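VapB family protein (PDB 5K8J) probably acts as the antitoxin of the VapBC1 toxin-antitoxin pair, inhibiting the PIN-domain ribonuclease VapC and binding DNA. Local coordinates at residues V59-L62 / N63-R67. Residues are numbered along the deposited sequence; the frame is centred on the assembly and turned at random.
Sequences VATL and NQMPR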
loop_
_atom_site.group_PDB
_atom_site.type_symbol
_atom_site.label_atom_id
_atom_site.label_comp_id
_atom_site.label_asym_id
_atom_site.label_seq_id
_atom_site.Cartn_x
_atom_site.Cartn_y
_atom_site.Cartn_z
ATOM N N VAL A 59 -33.067 -10.097 -13.518
ATOM C CA VAL A 59 -33.397 -11.377 -14.130
ATOM C C VAL A 59 -34.765 -11.317 -14.808
ATOM O O VAL A 59 -34.963 -11.886 -15.891
ATOM C CB VAL A 59 -33.303 -12.490 -13.078
ATOM C CG1 VAL A 59 -33.961 -13.759 -13.591
ATOM C CG2 VAL A 59 -31.841 -12.739 -12.733
ATOM N N ALA A 60 -35.715 -10.586 -14.226
ATOM C CA ALA A 60 -37.019 -10.456 -14.875
ATOM C C ALA A 60 -36.911 -9.660 -16.163
ATOM O O ALA A 60 -37.567 -9.987 -17.163
ATOM C CB ALA A 60 -38.015 -9.793 -13.934
ATOM N N THR A 61 -36.102 -8.601 -16.156
ATOM C CA THR A 61 -35.896 -7.813 -17.365
ATOM C C THR A 61 -35.272 -8.662 -18.462
ATOM O O THR A 61 -35.738 -8.657 -19.608
ATOM C CB THR A 61 -35.019 -6.602 -17.052
ATOM O OG1 THR A 61 -35.724 -5.746 -16.143
ATOM C CG2 THR A 61 -34.674 -5.822 -18.330
ATOM N N LEU A 62 -34.206 -9.396 -18.128
ATOM C CA LEU A 62 -33.582 -10.287 -19.104
ATOM C C LEU A 62 -34.575 -11.317 -19.643
ATOM O O LEU A 62 -34.558 -11.636 -20.836
ATOM C CB LEU A 62 -32.380 -10.978 -18.472
ATOM C CG LEU A 62 -31.189 -10.058 -18.179
ATOM C CD1 LEU A 62 -30.138 -10.767 -17.364
ATOM C CD2 LEU A 62 -30.577 -9.513 -19.468
ATOM N N ASN A 63 -35.421 -11.881 -18.779
ATOM C CA ASN A 63 -36.354 -12.910 -19.241
ATOM C C ASN A 63 -37.467 -12.353 -20.113
ATOM O O ASN A 63 -38.074 -13.110 -20.879
ATOM C CB ASN A 63 -36.937 -13.656 -18.051
ATOM C CG ASN A 63 -35.924 -14.598 -17.409
ATOM O OD1 ASN A 63 -34.938 -14.975 -18.038
ATOM N ND2 ASN A 63 -36.171 -14.989 -16.169
ATOM N N GLN A 64 -37.760 -11.057 -20.024
ATOM C CA GLN A 64 -38.728 -10.450 -20.931
ATOM C C GLN A 64 -38.129 -10.154 -22.298
ATOM O O GLN A 64 -38.862 -9.799 -23.221
ATOM C CB GLN A 64 -39.270 -9.151 -20.335
ATOM C CG GLN A 64 -40.196 -9.335 -19.142
ATOM C CD GLN A 64 -40.307 -8.072 -18.294
ATOM O OE1 GLN A 64 -39.526 -7.129 -18.458
ATOM N NE2 GLN A 64 -41.280 -8.045 -17.386
HETATM N N MSE A 65 -36.817 -10.278 -22.442
HETATM C CA MSE A 65 -36.141 -9.967 -23.686
HETATM C C MSE A 65 -35.821 -11.245 -24.440
HETATM O O MSE A 65 -35.625 -12.288 -23.815
HETATM C CB MSE A 65 -34.852 -9.211 -23.401
HETATM C CG MSE A 65 -35.078 -7.875 -22.755
HETATM SE SE MSE A 65 -33.412 -7.214 -22.004
HETATM C CE MSE A 65 -32.539 -6.677 -23.610
ATOM N N PRO A 66 -35.745 -11.172 -25.768
ATOM C CA PRO A 66 -35.255 -12.322 -26.533
ATOM C C PRO A 66 -33.813 -12.609 -26.155
ATOM O O PRO A 66 -33.102 -11.736 -25.669
ATOM C CB PRO A 66 -35.363 -11.864 -27.989
ATOM C CG PRO A 66 -36.247 -10.659 -27.965
ATOM C CD PRO A 66 -36.047 -10.026 -26.638
ATOM N N ARG A 67 -33.374 -13.830 -26.412
ATOM C CA ARG A 67 -31.985 -14.170 -26.168
ATOM C C ARG A 67 -31.268 -14.553 -27.453
ATOM O O ARG A 67 -31.897 -14.932 -28.452
ATOM C CB ARG A 67 -31.875 -15.313 -25.155
ATOM C CG ARG A 67 -32.302 -16.635 -25.677
ATOM C CD ARG A 67 -32.356 -17.656 -24.547
ATOM N NE ARG A 67 -33.136 -18.824 -24.931
ATOM C CZ ARG A 67 -33.237 -19.933 -24.205
ATOM N NH1 ARG A 67 -32.592 -20.034 -23.049
ATOM N NH2 ARG A 67 -33.980 -20.946 -24.640
#
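N63 lies one helical turn beyond V59, its N giving a 2.9 Å hydrogen bond to V59 O at an N-H...O angle of 152°. Its side chain runs alongside that of V59, the two pointing the same way, with ND2 3.6 Å from V59 CG1; this methyl reaches the amide because it stands anti to the backbone N of V59 (chi1 166°). Q64 N bonds to A60 O at 3.1 Å and more weakly to T61 O, while the aliphatic start of its extended side chain passes over A60 O, CG at 3.4 Å. M65, a selenomethionine, has its N reach back three residues to L62 O (3.1 Å), approaching from above the carbonyl plane. The M65 side chain lies alongside that of T61, bent at chi3, with SE 4.1 Å from T61 CG2 and L62 CD2 farther off at 4.4 Å. T61 OG1 is hydrogen-bonded to D57 O, a turn earlier. Helix 55-64 follows strand 45-50, and its last turn lies against the VapC chain: L62 packs on V61 of that chain, and R58 NH1 of VapC hydrogen-bonds to L62 O and P66 O, joining this chain to VapC near the C-terminal end of 55-64.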